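Local coordinates for protein five-membered-cyclitol-phosphate synthase (Streptomyces citricolor, PDB 6K96) that belongs to the myo-inositol-1-phosphate synthase family and binds nicotinamide-adenine-dinucleotide, with a Rossmann-type parallel sheet as part of its fold, at residues L19-E24 with A75-P80; R27-E32 with A37-I42; A125-Y130 with R305-A310. All blocks are in the same frame, centred on the assembly; numbering follows the deposited sequence.

Contact 1. Residues L19-E24 with A75-P80; sequences LFQGAE and AVLAEP
With chi1 at -179°, Phe20 turns CG trans to its backbone nitrogen and swings its ring off helix 14-31 onto Val76, whose CG2 sits between its own backbone nitrogen and carbonyl carbon and points back at the ring. This is the first helix of a Rossmann fold, entered from strand 5-10 through a glycine-rich turn, and here it meets the loop that follows the short helix 72-75. Phe20 and Val76 cross at about a right angle, with CD2 of Phe20 3.9 Å from CG2 of Val76. The phenyl ring also makes edge-to-face contacts with Phe57 and Phe72, so the valine joins a small aromatic cluster drawn from helix 14-31, strand 55-62 and helix 72-75. The side chain of Val76 is about 9 Å from the bound nicotinamide-adenine-dinucleotide, so it does not touch the cofactor.

One residue along the helix, Gln21 reaches out with an extended chain, and three hydrogen bonds hold its buried amide: NE2 bonds to the carbonyl of Pro84 and to OG of Ser17, while OE1 bonds to the amide N of Leu86. Gripped at both ends, the amide probably has little freedom to flip. Leu77 contributes no polar group here and simply lays a methyl against it, CD2 approaching NE2 of Gln21 to 3.7 Å and CD of Gln21 to 4.0 Å.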
loop_
_atom_site.group_PDB
_atom_site.type_symbol
_atom_site.label_atom_id
_atom_site.label_comp_id
_atom_site.label_asym_id
_atom_site.label_seq_id
_atom_site.Cartn_x
_atom_site.Cartn_y
_atom_site.Cartn_z
ATOM N N LEU B 19 -25.162 16.296 -4.942
ATOM C CA LEU B 19 -25.373 17.413 -5.890
ATOM C C LEU B 19 -25.918 18.646 -5.167
ATOM O O LEU B 19 -25.513 19.777 -5.516
ATOM C CB LEU B 19 -26.355 16.980 -6.983
ATOM C CG LEU B 19 -26.481 17.985 -8.112
ATOM C CD1 LEU B 19 -25.264 17.938 -8.998
ATOM C CD2 LEU B 19 -27.723 17.714 -8.916
ATOM N N PHE B 20 -26.877 18.421 -4.275
ATOM C CA PHE B 20 -27.623 19.476 -3.548
ATOM C C PHE B 20 -26.686 20.132 -2.546
ATOM O O PHE B 20 -26.498 21.338 -2.640
ATOM C CB PHE B 20 -28.819 18.904 -2.797
ATOM C CG PHE B 20 -29.622 19.941 -2.066
ATOM C CD1 PHE B 20 -30.100 21.064 -2.735
ATOM C CD2 PHE B 20 -29.892 19.794 -0.717
ATOM C CE1 PHE B 20 -30.877 22.008 -2.081
ATOM C CE2 PHE B 20 -30.684 20.727 -0.066
ATOM C CZ PHE B 20 -31.184 21.823 -0.752
ATOM N N GLN B 21 -26.115 19.362 -1.624
ATOM C CA GLN B 21 -25.107 19.872 -0.666
ATOM C C GLN B 21 -23.923 20.449 -1.442
ATOM O O GLN B 21 -23.406 21.482 -1.024
ATOM C CB GLN B 21 -24.597 18.766 0.240
ATOM C CG GLN B 21 -25.666 18.233 1.151
ATOM C CD GLN B 21 -25.058 17.497 2.316
ATOM O OE1 GLN B 21 -24.542 18.136 3.236
ATOM N NE2 GLN B 21 -25.129 16.166 2.271
ATOM N N GLY B 22 -23.468 19.795 -2.503
ATOM C CA GLY B 22 -22.323 20.325 -3.259
ATOM C C GLY B 22 -22.606 21.736 -3.720
ATOM O O GLY B 22 -21.872 22.607 -3.355
ATOM N N ALA B 23 -23.696 21.942 -4.442
ATOM C CA ALA B 23 -24.108 23.246 -5.000
ATOM C C ALA B 23 -24.124 24.320 -3.912
ATOM O O ALA B 23 -23.741 25.435 -4.253
ATOM C CB ALA B 23 -25.452 23.158 -5.661
ATOM N N GLU B 24 -24.545 24.019 -2.679
ATOM C CA GLU B 24 -24.586 25.022 -1.569
ATOM C C GLU B 24 -23.207 25.188 -0.922
ATOM O O GLU B 24 -23.021 26.241 -0.279
ATOM C CB GLU B 24 -25.572 24.682 -0.447
ATOM C CG GLU B 24 -26.888 25.466 -0.527
ATOM C CD GLU B 24 -26.902 26.915 -0.015
ATOM O OE1 GLU B 24 -26.502 27.167 1.128
ATOM O OE2 GLU B 24 -27.328 27.799 -0.767
ATOM N N ALA B 75 -35.384 14.873 3.089
ATOM C CA ALA B 75 -35.379 13.657 2.242
ATOM C C ALA B 75 -33.969 13.309 1.735
ATOM O O ALA B 75 -33.645 12.084 1.724
ATOM C CB ALA B 75 -36.336 13.839 1.071
ATOM N N VAL B 76 -33.199 14.302 1.266
ATOM C CA VAL B 76 -31.842 14.084 0.672
ATOM C C VAL B 76 -30.927 13.526 1.762
ATOM O O VAL B 76 -30.088 12.672 1.434
ATOM C CB VAL B 76 -31.223 15.326 0.009
ATOM C CG1 VAL B 76 -31.759 15.585 -1.385
ATOM C CG2 VAL B 76 -31.369 16.558 0.869
ATOM N N LEU B 77 -31.105 13.941 3.014
ATOM C CA LEU B 77 -30.188 13.488 4.091
ATOM C C LEU B 77 -30.744 12.216 4.712
ATOM O O LEU B 77 -29.993 11.563 5.440
ATOM C CB LEU B 77 -30.006 14.590 5.134
ATOM C CG LEU B 77 -29.799 15.973 4.533
ATOM C CD1 LEU B 77 -29.745 17.043 5.612
ATOM C CD2 LEU B 77 -28.544 15.998 3.676
ATOM N N ALA B 78 -31.973 11.860 4.361
ATOM C CA ALA B 78 -32.760 10.815 5.043
ATOM C C ALA B 78 -32.202 9.436 4.708
ATOM O O ALA B 78 -31.865 9.152 3.530
ATOM C CB ALA B 78 -34.219 10.929 4.667
ATOM N N GLU B 79 -32.150 8.608 5.742
ATOM C CA GLU B 79 -31.827 7.166 5.668
ATOM C C GLU B 79 -32.493 6.532 4.446
ATOM O O GLU B 79 -33.623 6.883 4.146
ATOM C CB GLU B 79 -32.351 6.508 6.935
ATOM C CG GLU B 79 -31.672 5.200 7.224
ATOM C CD GLU B 79 -30.366 5.404 7.964
ATOM O OE1 GLU B 79 -30.264 6.432 8.700
ATOM O OE2 GLU B 79 -29.463 4.543 7.805
ATOM N N PRO B 80 -31.844 5.602 3.707
ATOM C CA PRO B 80 -30.469 5.170 3.983
ATOM C C PRO B 80 -29.363 5.906 3.200
ATOM O O PRO B 80 -28.347 5.275 2.933
ATOM C CB PRO B 80 -30.544 3.678 3.592
ATOM C CG PRO B 80 -31.511 3.648 2.414
ATOM C CD PRO B 80 -32.439 4.840 2.601
#

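Contact 2. Residues R27-E32 with A37-I42; sequences RKMSAE and ADFPGI
The hydroxyl OG of Ser30 makes a weak hydrogen bond to the backbone O of Tyr26, one turn back in its own helix, and it also lies at the edge of the Phe39 ring, in the ring plane, 3.8 Å from CZ of Phe39. The oxygen thus meets the rim of hydrogens rather than the pi cloud.

Met29, next to it, carries most of the apolar contact. Its chain runs out straight at chi2 and then bends at chi3 (66°), which turns the terminal methyl toward the loop. There CE of Met29 comes up to the pyrrolidine ring, 3.3 Å from CD of Pro40 and 4.0 Å from CG of Pro40. The same methyl comes obliquely to the phenyl ring, 4.2 Å from CD1 of Phe39. Met29 and Phe39 both touch Val34 in the intervening connection as well.

A type II beta turn from Phe39 to Ile42 shapes the loop, with Gly41 taking the positive phi (92°) of its third position. Tyr26 ties the loop to the helix a second time, its OH hydrogen-bonded to O of Pro40. The turn itself lies in the subunit interface: N of Gly41 is hydrogen-bonded to OG of Ser207 of the second subunit. The contact therefore folds the loop leading to strand 46-47 back over the C-terminal turns of helix 14-31, at the subunit interface.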
loop_
_atom_site.group_PDB
_atom_site.type_symbol
_atom_site.label_atom_id
_atom_site.label_comp_id
_atom_site.label_asym_id
_atom_site.label_seq_id
_atom_site.Cartn_x
_atom_site.Cartn_y
_atom_site.Cartn_z
ATOM N N ARG B 27 -21.755 27.649 -3.229
ATOM C CA ARG B 27 -22.432 28.958 -3.023
ATOM C C ARG B 27 -21.743 29.672 -1.854
ATOM O O ARG B 27 -21.531 30.891 -1.965
ATOM C CB ARG B 27 -23.937 28.836 -2.761
ATOM C CG ARG B 27 -24.751 29.757 -3.663
ATOM C CD ARG B 27 -26.142 30.185 -3.220
ATOM N NE ARG B 27 -27.180 29.164 -3.276
ATOM C CZ ARG B 27 -27.652 28.598 -4.373
ATOM N NH1 ARG B 27 -27.174 28.909 -5.568
ATOM N NH2 ARG B 27 -28.618 27.703 -4.266
ATOM N N LYS B 28 -21.406 28.915 -0.801
ATOM C CA LYS B 28 -20.771 29.382 0.458
ATOM C C LYS B 28 -19.366 29.894 0.125
ATOM O O LYS B 28 -19.030 31.018 0.566
ATOM C CB LYS B 28 -20.765 28.267 1.516
ATOM C CG LYS B 28 -20.148 28.629 2.865
ATOM C CD LYS B 28 -19.374 27.500 3.570
ATOM C CE LYS B 28 -17.924 27.382 3.108
ATOM N NZ LYS B 28 -17.159 26.297 3.784
ATOM N N MET B 29 -18.601 29.126 -0.653
ATOM C CA MET B 29 -17.215 29.479 -1.068
ATOM C C MET B 29 -17.217 30.794 -1.870
ATOM O O MET B 29 -16.208 31.537 -1.737
ATOM C CB MET B 29 -16.572 28.354 -1.891
ATOM C CG MET B 29 -16.145 27.139 -1.038
ATOM S SD MET B 29 -15.675 25.642 -1.993
ATOM C CE MET B 29 -14.197 26.226 -2.821
ATOM N N SER B 30 -18.272 31.071 -2.661
ATOM C CA SER B 30 -18.467 32.339 -3.418
ATOM C C SER B 30 -18.487 33.518 -2.439
ATOM O O SER B 30 -17.764 34.524 -2.670
ATOM C CB SER B 30 -19.737 32.353 -4.215
ATOM O OG SER B 30 -19.610 31.620 -5.412
ATOM N N ALA B 31 -19.330 33.413 -1.411
ATOM C CA ALA B 31 -19.443 34.426 -0.345
ATOM C C ALA B 31 -18.068 34.543 0.315
ATOM O O ALA B 31 -17.399 35.511 0.090
ATOM C CB ALA B 31 -20.518 34.043 0.641
ATOM N N GLU B 32 -17.620 33.502 0.997
ATOM C CA GLU B 32 -16.369 33.506 1.800
ATOM C C GLU B 32 -15.189 33.917 0.892
ATOM O O GLU B 32 -14.097 34.071 1.426
ATOM C CB GLU B 32 -16.173 32.166 2.543
ATOM C CG GLU B 32 -17.479 31.417 2.890
ATOM C CD GLU B 32 -17.852 31.129 4.340
ATOM O OE1 GLU B 32 -18.432 32.031 5.006
ATOM O OE2 GLU B 32 -17.638 29.965 4.772
ATOM N N ALA B 37 -12.688 29.907 -10.738
ATOM C CA ALA B 37 -11.558 29.193 -11.383
ATOM C C ALA B 37 -10.799 28.409 -10.301
ATOM O O ALA B 37 -10.161 27.405 -10.657
ATOM C CB ALA B 37 -10.677 30.127 -12.180
ATOM N N ASP B 38 -10.918 28.820 -9.037
ATOM C CA ASP B 38 -10.241 28.154 -7.898
ATOM C C ASP B 38 -11.184 27.124 -7.242
ATOM O O ASP B 38 -10.765 26.503 -6.219
ATOM C CB ASP B 38 -9.702 29.200 -6.904
ATOM C CG ASP B 38 -8.677 30.170 -7.485
ATOM O OD1 ASP B 38 -7.910 29.735 -8.354
ATOM O OD2 ASP B 38 -8.642 31.385 -7.045
ATOM N N PHE B 39 -12.396 26.928 -7.763
ATOM C CA PHE B 39 -13.313 25.881 -7.236
ATOM C C PHE B 39 -12.670 24.501 -7.393
ATOM O O PHE B 39 -12.242 24.138 -8.493
ATOM C CB PHE B 39 -14.655 25.861 -7.955
ATOM C CG PHE B 39 -15.627 26.959 -7.599
ATOM C CD1 PHE B 39 -15.440 27.761 -6.490
ATOM C CD2 PHE B 39 -16.760 27.154 -8.379
ATOM C CE1 PHE B 39 -16.354 28.755 -6.191
ATOM C CE2 PHE B 39 -17.681 28.137 -8.069
ATOM C CZ PHE B 39 -17.468 28.943 -6.975
ATOM N N PRO B 40 -12.547 23.716 -6.302
ATOM C CA PRO B 40 -12.022 22.349 -6.392
ATOM C C PRO B 40 -13.003 21.395 -7.090
ATOM O O PRO B 40 -14.154 21.368 -6.742
ATOM C CB PRO B 40 -11.846 21.917 -4.927
ATOM C CG PRO B 40 -12.903 22.751 -4.190
ATOM C CD PRO B 40 -12.975 24.068 -4.943
ATOM N N GLY B 41 -12.521 20.687 -8.108
ATOM C CA GLY B 41 -13.201 19.522 -8.718
ATOM C C GLY B 41 -14.080 19.921 -9.883
ATOM O O GLY B 41 -14.855 19.084 -10.358
ATOM N N ILE B 42 -13.952 21.160 -10.355
ATOM C CA ILE B 42 -14.770 21.727 -11.463
ATOM C C ILE B 42 -13.910 21.810 -12.726
ATOM O O ILE B 42 -12.996 22.640 -12.741
ATOM C CB ILE B 42 -15.303 23.088 -11.007
ATOM C CG1 ILE B 42 -16.030 22.974 -9.664
ATOM C CG2 ILE B 42 -16.174 23.705 -12.083
ATOM C CD1 ILE B 42 -17.087 21.886 -9.648
#

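Contact 3. Residues A125-Y130 with R305-A310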
loop_
_atom_site.group_PDB
_atom_site.type_symbol
_atom_site.label_atom_id
_atom_site.label_comp_id
_atom_site.label_asym_id
_atom_site.label_seq_id
_atom_site.Cartn_x
_atom_site.Cartn_y
_atom_site.Cartn_z
ATOM N N ALA B 125 -40.002 22.494 -14.723
ATOM C CA ALA B 125 -38.692 21.817 -14.782
ATOM C C ALA B 125 -38.133 21.927 -16.206
ATOM O O ALA B 125 -38.912 22.074 -17.173
ATOM C CB ALA B 125 -38.850 20.385 -14.328
ATOM N N GLU B 126 -36.814 21.943 -16.313
ATOM C CA GLU B 126 -36.107 22.042 -17.608
ATOM C C GLU B 126 -35.440 20.706 -17.878
ATOM O O GLU B 126 -35.360 20.304 -19.064
ATOM C CB GLU B 126 -35.036 23.120 -17.578
ATOM C CG GLU B 126 -35.560 24.538 -17.618
ATOM C CD GLU B 126 -34.444 25.558 -17.837
ATOM O OE1 GLU B 126 -33.805 25.981 -16.826
ATOM O OE2 GLU B 126 -34.193 25.920 -19.002
ATOM N N VAL B 127 -35.003 20.054 -16.806
ATOM C CA VAL B 127 -34.202 18.805 -16.853
ATOM C C VAL B 127 -34.823 17.855 -15.842
ATOM O O VAL B 127 -35.046 18.267 -14.686
ATOM C CB VAL B 127 -32.723 19.078 -16.517
ATOM C CG1 VAL B 127 -31.908 17.799 -16.541
ATOM C CG2 VAL B 127 -32.090 20.124 -17.424
ATOM N N LEU B 128 -35.054 16.618 -16.247
ATOM C CA LEU B 128 -35.344 15.527 -15.297
ATOM C C LEU B 128 -34.094 14.658 -15.223
ATOM O O LEU B 128 -33.660 14.180 -16.268
ATOM C CB LEU B 128 -36.554 14.721 -15.753
ATOM C CG LEU B 128 -36.809 13.516 -14.852
ATOM C CD1 LEU B 128 -37.276 13.952 -13.498
ATOM C CD2 LEU B 128 -37.792 12.570 -15.451
ATOM N N LEU B 129 -33.495 14.558 -14.037
ATOM C CA LEU B 129 -32.338 13.679 -13.726
ATOM C C LEU B 129 -32.856 12.319 -13.233
ATOM O O LEU B 129 -33.439 12.217 -12.109
ATOM C CB LEU B 129 -31.464 14.352 -12.660
ATOM C CG LEU B 129 -30.220 13.568 -12.240
ATOM C CD1 LEU B 129 -29.266 13.394 -13.413
ATOM C CD2 LEU B 129 -29.540 14.250 -11.070
ATOM N N TYR B 130 -32.627 11.289 -14.032
ATOM C CA TYR B 130 -32.982 9.910 -13.689
ATOM C C TYR B 130 -31.866 9.303 -12.865
ATOM O O TYR B 130 -30.776 9.037 -13.432
ATOM C CB TYR B 130 -33.214 9.119 -14.976
ATOM C CG TYR B 130 -33.547 7.668 -14.746
ATOM C CD1 TYR B 130 -34.810 7.301 -14.303
ATOM C CD2 TYR B 130 -32.605 6.671 -14.941
ATOM C CE1 TYR B 130 -35.145 5.967 -14.099
ATOM C CE2 TYR B 130 -32.921 5.336 -14.719
ATOM C CZ TYR B 130 -34.201 4.977 -14.318
ATOM O OH TYR B 130 -34.530 3.667 -14.132
ATOM N N ARG B 305 -26.101 20.614 -17.006
ATOM C CA ARG B 305 -25.925 21.955 -17.608
ATOM C C ARG B 305 -25.877 21.764 -19.126
ATOM O O ARG B 305 -26.361 22.684 -19.849
ATOM C CB ARG B 305 -24.671 22.680 -17.115
ATOM C CG ARG B 305 -24.743 23.264 -15.712
ATOM C CD ARG B 305 -23.471 22.982 -14.919
ATOM N NE ARG B 305 -22.313 23.835 -15.118
ATOM C CZ ARG B 305 -21.031 23.465 -14.965
ATOM N NH1 ARG B 305 -20.676 22.243 -14.624
ATOM N NH2 ARG B 305 -20.073 24.334 -15.144
ATOM N N ILE B 306 -25.313 20.647 -19.609
ATOM C CA ILE B 306 -25.271 20.404 -21.072
ATOM C C ILE B 306 -26.719 20.346 -21.527
ATOM O O ILE B 306 -27.057 21.011 -22.522
ATOM C CB ILE B 306 -24.469 19.165 -21.470
ATOM C CG1 ILE B 306 -23.012 19.224 -21.028
ATOM C CG2 ILE B 306 -24.539 18.999 -22.975
ATOM C CD1 ILE B 306 -22.328 17.862 -21.073
ATOM N N ALA B 307 -27.532 19.648 -20.736
ATOM C CA ALA B 307 -28.990 19.447 -20.900
ATOM C C ALA B 307 -29.706 20.791 -20.995
ATOM O O ALA B 307 -30.266 21.089 -22.069
ATOM C CB ALA B 307 -29.514 18.637 -19.738
ATOM N N ALA B 308 -29.729 21.559 -19.901
ATOM C CA ALA B 308 -30.516 22.811 -19.775
ATOM C C ALA B 308 -30.120 23.793 -20.874
ATOM O O ALA B 308 -31.037 24.273 -21.566
ATOM C CB ALA B 308 -30.397 23.398 -18.397
ATOM N N ALA B 309 -28.828 24.050 -21.079
ATOM C CA ALA B 309 -28.361 25.086 -22.034
ATOM C C ALA B 309 -28.820 24.723 -23.449
ATOM O O ALA B 309 -29.225 25.608 -24.179
ATOM C CB ALA B 309 -26.869 25.253 -21.973
ATOM N N ALA B 310 -28.839 23.433 -23.762
ATOM C CA ALA B 310 -29.249 22.873 -25.073
ATOM C C ALA B 310 -30.752 23.071 -25.275
ATOM O O ALA B 310 -31.145 23.538 -26.345
ATOM C CB ALA B 310 -28.864 21.420 -25.155
#
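Val127 presses its methyls onto two successive alanines of helix 292-313: CG2 lies 3.8 Å from CB of Ala307 and also 3.8 Å from CB of Ala308, while CG1 stands 4.1 Å from CB of Ala307. The same CG2 reaches the helix backbone, 3.7 Å from N of Ala308. Its chi1 of 179° places CG1 trans to the backbone nitrogen and CG2 beside it, so that both branches face the helix. This is helix-on-sheet packing: strand 127-130 is an inner strand of the parallel Rossmann sheet, bonded to strands 5-10 and 153-156, and helix 292-313 packs against one face of it. The small alanines allow a close approach, with the CA atoms of Glu126 and Ala308 only 6.0 Å apart.

Just before the strand, Glu126 also turns toward the helix, but its carboxylate is occupied with arginines: OE1 forms a salt bridge to NH1 of Arg312, and Arg6 and Arg311 add long, weak ion pairs. These positive groups would probably keep the buried acid ionised. Between the segments themselves the chemistry is apolar and depends on shape, while the charge of Glu126 is met mainly by Arg312 of that helix, less by Arg311 and by Arg6 of strand 5-10.

In the fold
Contacts 1 and 2 share helix 14-31: contact 1 uses its middle, contact 2 its C-terminal turns, with centres 18 Å apart. Moving along the helix, burial falls off, from a buried aromatic and amide setting to a methionine–proline contact that is partly exposed. Both touch the second subunit, which does not reach contact 3. That one is wholly buried and joins different elements, an inner strand and helix 292-313, through small aliphatic groups. All three are carried by van der Waals packing between their segments, but the polar atoms differ: a fixed amide in contact 1, a weakly bonded hydroxyl in contact 2, a carboxylate among arginines in contact 3.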